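Local coordinates for protein oxygenase-reductase (Streptomyces fradiae, PDB 4OSP) that probably reduces the C-6 ketone of angucyclinones with NADPH, this chain being the C-terminal short-chain dehydrogenase/reductase domain of a longer oxygenase-reductase, at residues G113-P116 with E117-T120; A242-D245 with A246-I249. One frame throughout, in Å; residues are numbered along the deposited sequence.

Interaction 1: G113-P116 with E117-T120; sequences GVAP and EEVT
E118 folds back over V114 and A115 at the end of a type I beta turn from A115 to E118, in the loop that leads into helix 121-142. CB comes first: it presses against CG1 of V114 at 3.3 Å, the two side chains crossing at a slant. CG lies beside the backbone N of its own residue and anti to the carbonyl carbon (chi1 -58°), and from there the chain runs on extended, which carries the carboxylate back along the preceding backbone. At the tip OE1 passes 3.6 Å from CG2 of V114 and accepts a weak hydrogen bond from the backbone N of A115, at 3.3 Å and with a bent N-H...O angle of 146°.

The backbone bond runs the other way between the same two residues: N of E118 donates to O of A115 at 2.8 Å. On the apolar side, CG1 of V114 also meets CG2 of V119 at 3.7 Å. At the corner E117 lies alongside the ring of P116, and its OE2 is hydrogen-bonded to H187 of the second subunit.

A115 and E118 thus exchange one firm and one weak bond, a reciprocal pairing consistent with a loop whose shape is set locally, while the carbonyl oxygens of P116 and V119 are taken by Q140 of the second subunit.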
ATOM      1  N   GLY B 113       1.440  23.866 -11.481  1.00 60.41           N
ATOM      2  CA  GLY B 113       0.331  24.537 -12.168  1.00 61.62           C
ATOM      3  C   GLY B 113       0.517  24.641 -13.673  1.00 61.57           C
ATOM      4  O   GLY B 113       0.397  25.724 -14.248  1.00 62.70           O
ATOM      5  N   VAL B 114       0.812  23.507 -14.303  1.00 62.07           N
ATOM      6  CA  VAL B 114       1.094  23.438 -15.741  1.00 58.38           C
ATOM      7  C   VAL B 114       0.766  22.019 -16.254  1.00 58.34           C
ATOM      8  O   VAL B 114       0.944  21.030 -15.528  1.00 57.46           O
ATOM      9  CB  VAL B 114       2.573  23.837 -16.036  1.00 55.23           C
ATOM     10  CG1 VAL B 114       3.184  22.993 -17.137  1.00 53.33           C
ATOM     11  CG2 VAL B 114       2.685  25.320 -16.370  1.00 54.72           C
ATOM     12  N   ALA B 115       0.251  21.934 -17.483  1.00 56.88           N
ATOM     13  CA  ALA B 115       0.016  20.646 -18.154  1.00 53.87           C
ATOM     14  C   ALA B 115       1.342  19.907 -18.391  1.00 53.67           C
ATOM     15  O   ALA B 115       2.381  20.548 -18.591  1.00 48.91           O
ATOM     16  CB  ALA B 115      -0.718  20.860 -19.472  1.00 52.41           C
ATOM     17  N   PRO B 116       1.313  18.554 -18.371  1.00 54.49           N
ATOM     18  CA  PRO B 116       2.562  17.774 -18.499  1.00 53.76           C
ATOM     19  C   PRO B 116       3.369  18.121 -19.756  1.00 51.85           C
ATOM     20  O   PRO B 116       4.577  17.845 -19.819  1.00 52.86           O
ATOM     21  CB  PRO B 116       2.082  16.310 -18.540  1.00 51.39           C
ATOM     22  CG  PRO B 116       0.593  16.366 -18.682  1.00 53.12           C
ATOM     23  CD  PRO B 116       0.142  17.687 -18.142  1.00 53.05           C
ATOM     24  N   GLU B 117       2.714  18.735 -20.734  1.00 52.13           N
ATOM     25  CA  GLU B 117       3.381  19.103 -21.979  1.00 52.42           C
ATOM     26  C   GLU B 117       4.142  20.427 -21.876  1.00 52.38           C
ATOM     27  O   GLU B 117       5.129  20.629 -22.584  1.00 52.01           O
ATOM     28  CB  GLU B 117       2.394  19.124 -23.147  1.00 51.86           C
ATOM     29  CG  GLU B 117       2.056  17.741 -23.700  1.00 51.60           C
ATOM     30  CD  GLU B 117       0.880  17.074 -22.992  1.00 51.20           C
ATOM     31  OE1 GLU B 117       0.231  17.730 -22.147  1.00 48.99           O
ATOM     32  OE2 GLU B 117       0.596  15.891 -23.292  1.00 49.98           O
ATOM     33  N   GLU B 118       3.695  21.307 -20.975  1.00 54.79           N
ATOM     34  CA  GLU B 118       4.299  22.642 -20.808  1.00 54.58           C
ATOM     35  C   GLU B 118       5.454  22.675 -19.808  1.00 51.63           C
ATOM     36  O   GLU B 118       6.081  23.716 -19.631  1.00 54.61           O
ATOM     37  CB  GLU B 118       3.249  23.669 -20.373  1.00 60.42           C
ATOM     38  CG  GLU B 118       2.056  23.828 -21.304  1.00 69.59           C
ATOM     39  CD  GLU B 118       0.917  24.605 -20.656  1.00 73.30           C
ATOM     40  OE1 GLU B 118       0.826  24.603 -19.409  1.00 76.73           O
ATOM     41  OE2 GLU B 118       0.109  25.213 -21.391  1.00 70.72           O
ATOM     42  N   VAL B 119       5.720  21.550 -19.142  1.00 46.65           N
ATOM     43  CA  VAL B 119       6.792  21.483 -18.148  1.00 39.60           C
ATOM     44  C   VAL B 119       8.174  21.589 -18.797  1.00 38.87           C
ATOM     45  O   VAL B 119       8.536  20.785 -19.655  1.00 38.17           O
ATOM     46  CB  VAL B 119       6.714  20.194 -17.301  1.00 39.43           C
ATOM     47  CG1 VAL B 119       8.012  19.978 -16.528  1.00 35.76           C
ATOM     48  CG2 VAL B 119       5.518  20.241 -16.353  1.00 37.27           C
ATOM     49  N   THR B 120       8.935  22.592 -18.372  1.00 37.64           N
ATOM     50  CA  THR B 120      10.289  22.799 -18.858  1.00 38.02           C
ATOM     51  C   THR B 120      11.307  22.234 -17.877  1.00 36.67           C
ATOM     52  O   THR B 120      11.000  22.055 -16.694  1.00 36.08           O
ATOM     53  CB  THR B 120      10.595  24.297 -19.057  1.00 39.09           C
ATOM     54  OG1 THR B 120       9.946  25.056 -18.031  1.00 39.73           O
ATOM     55  CG2 THR B 120      10.117  24.770 -20.426  1.00 39.23           C
TER

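Interaction 2: A242-D245 with A246-I249; sequences AGDD and ARWI
R247 and D244 meet across a short 3-10 turn followed directly by a type I beta turn, in the loop that joins helix 231-242 to strand 253-256 of this Rossmann-fold domain. The carbonyl oxygen of D244 is the focus. It takes the backbone N of R247 at 3.1 Å and the guanidinium NH1 of the same residue at 2.9 Å, the two donors arriving from opposite faces of the carbonyl plane. Both lie well out of that plane, NH1 by 49°. One residue therefore grips a single acceptor twice, through its main chain and through its side chain.

The side chain manages this because CG of R247 sits between its own backbone N and carbonyl carbon (chi1 78°), while the rest of the chain extends from CG to NE. CB, CG and CD all run past O of D244, and NH1 is brought round to it. D244 closes the arrangement with its carboxylate: OD2 forms a salt bridge with NH1 at 3.4 Å, and the carboxylate and guanidinium planes are only 17° apart. D233 and D236 of the third subunit form salt bridges with NE and NH2 of R247, respectively, so the arginine links this turn to a neighbouring chain. D245 points its acid elsewhere, to R35 of that same subunit.

A246, which the contact buries more than either, packs against F240 of helix 231-242. Its N makes a weak hydrogen bond to O of G243 at 3.4 Å, and O of G243 also accepts from R151. Beyond it, the beta turn closes with N of I249 on O of A246. A water completes the corner, donating to O of D245 at 2.8 Å and accepting from N of W248 at 2.9 Å.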
ATOM      1  N   ALA B 242       3.840  14.489  16.834  1.00 18.48           N
ATOM      2  CA  ALA B 242       4.925  15.210  17.457  1.00 20.39           C
ATOM      3  C   ALA B 242       5.026  14.929  18.958  1.00 21.31           C
ATOM      4  O   ALA B 242       6.026  15.269  19.586  1.00 21.82           O
ATOM      5  CB  ALA B 242       4.763  16.697  17.205  1.00 19.91           C
ATOM      6  N   GLY B 243       3.999  14.301  19.522  1.00 21.39           N
ATOM      7  CA  GLY B 243       3.963  14.051  20.950  1.00 22.52           C
ATOM      8  C   GLY B 243       4.288  12.623  21.329  1.00 23.66           C
ATOM      9  O   GLY B 243       4.522  11.776  20.466  1.00 23.79           O
ATOM     10  N   ASP B 244       4.263  12.360  22.634  1.00 24.25           N
ATOM     11  CA  ASP B 244       4.653  11.070  23.190  1.00 24.85           C
ATOM     12  C   ASP B 244       3.693   9.922  22.813  1.00 24.58           C
ATOM     13  O   ASP B 244       4.113   8.762  22.732  1.00 24.68           O
ATOM     14  CB  ASP B 244       4.809  11.184  24.716  1.00 25.67           C
ATOM     15  CG  ASP B 244       5.239   9.872  25.369  1.00 28.20           C
ATOM     16  OD1 ASP B 244       6.379   9.409  25.126  1.00 29.22           O
ATOM     17  OD2 ASP B 244       4.435   9.304  26.135  1.00 29.36           O
ATOM     18  N   ASP B 245       2.422  10.248  22.557  1.00 23.41           N
ATOM     19  CA  ASP B 245       1.401   9.230  22.250  1.00 21.72           C
ATOM     20  C   ASP B 245       1.638   8.525  20.914  1.00 21.57           C
ATOM     21  O   ASP B 245       1.021   7.495  20.622  1.00 20.53           O
ATOM     22  CB  ASP B 245       0.000   9.851  22.258  1.00 22.02           C
ATOM     23  CG  ASP B 245      -0.528  10.082  23.652  1.00 22.31           C
ATOM     24  OD1 ASP B 245       0.076   9.579  24.619  1.00 21.79           O
ATOM     25  OD2 ASP B 245      -1.566  10.762  23.781  1.00 23.14           O
ATOM     26  N   ALA B 246       2.514   9.094  20.090  1.00 21.53           N
ATOM     27  CA  ALA B 246       2.798   8.515  18.790  1.00 21.77           C
ATOM     28  C   ALA B 246       4.203   7.928  18.742  1.00 22.51           C
ATOM     29  O   ALA B 246       4.762   7.724  17.661  1.00 23.48           O
ATOM     30  CB  ALA B 246       2.610   9.546  17.698  1.00 21.62           C
ATOM     31  N   ARG B 247       4.762   7.626  19.912  1.00 21.71           N
ATOM     32  CA  ARG B 247       6.111   7.074  19.985  1.00 21.09           C
ATOM     33  C   ARG B 247       6.243   5.728  19.245  1.00 20.15           C
ATOM     34  O   ARG B 247       7.333   5.345  18.826  1.00 19.75           O
ATOM     35  CB  ARG B 247       6.571   6.956  21.445  1.00 21.10           C
ATOM     36  CG  ARG B 247       6.000   5.761  22.196  1.00 22.62           C
ATOM     37  CD  ARG B 247       5.963   5.996  23.711  1.00 23.46           C
ATOM     38  NE  ARG B 247       5.012   5.079  24.332  1.00 24.76           N
ATOM     39  CZ  ARG B 247       3.757   5.388  24.659  1.00 24.93           C
ATOM     40  NH1 ARG B 247       3.295   6.614  24.473  1.00 23.71           N
ATOM     41  NH2 ARG B 247       2.967   4.466  25.185  1.00 24.33           N
ATOM     42  N   TRP B 248       5.130   5.022  19.080  1.00 19.11           N
ATOM     43  CA  TRP B 248       5.176   3.677  18.511  1.00 18.78           C
ATOM     44  C   TRP B 248       4.731   3.667  17.048  1.00 17.82           C
ATOM     45  O   TRP B 248       4.511   2.605  16.472  1.00 18.04           O
ATOM     46  CB  TRP B 248       4.361   2.688  19.376  1.00 19.09           C
ATOM     47  CG  TRP B 248       4.762   1.224  19.227  1.00 20.04           C
ATOM     48  CD1 TRP B 248       3.931   0.170  18.928  1.00 20.46           C
ATOM     49  CD2 TRP B 248       6.080   0.661  19.379  1.00 19.85           C
ATOM     50  NE1 TRP B 248       4.653  -1.001  18.880  1.00 20.34           N
ATOM     51  CE2 TRP B 248       5.970  -0.729  19.147  1.00 19.84           C
ATOM     52  CE3 TRP B 248       7.343   1.201  19.680  1.00 19.96           C
ATOM     53  CZ2 TRP B 248       7.076  -1.586  19.198  1.00 20.45           C
ATOM     54  CZ3 TRP B 248       8.440   0.348  19.737  1.00 19.16           C
ATOM     55  CH2 TRP B 248       8.301  -1.027  19.498  1.00 20.28           C
ATOM     56  N   ILE B 249       4.619   4.856  16.451  1.00 16.91           N
ATOM     57  CA  ILE B 249       4.361   4.982  15.017  1.00 16.43           C
ATOM     58  C   ILE B 249       5.573   5.596  14.311  1.00 16.49           C
ATOM     59  O   ILE B 249       5.962   6.742  14.589  1.00 16.38           O
ATOM     60  CB  ILE B 249       3.111   5.849  14.727  1.00 16.22           C
ATOM     61  CG1 ILE B 249       1.869   5.270  15.422  1.00 15.94           C
ATOM     62  CG2 ILE B 249       2.880   5.986  13.222  1.00 15.69           C
ATOM     63  CD1 ILE B 249       0.689   6.225  15.425  1.00 16.17           C
TER
HETATM   64  O   HOH W   1       2.442   5.069  20.179  1.00 20.36           O

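From the N terminus, the chain first passes through the earlier part of the Rossmann fold, up to strand 103-106, then reaches interaction 1, which turns the loop toward helix 121-142. Interaction 2 comes much later, turning the loop between helix 231-242 and strand 253-256. The two are in series and neither nests in nor crosses the other; each closes just a few residues of chain. Interactions 1 and 2 lie on opposite sides of the chain's centre, the centres of interactions 1 and 2 about 40 Å apart and their nearest atoms about 30 Å apart. Each faces a different subunit, the second for interaction 1 and the third for interaction 2.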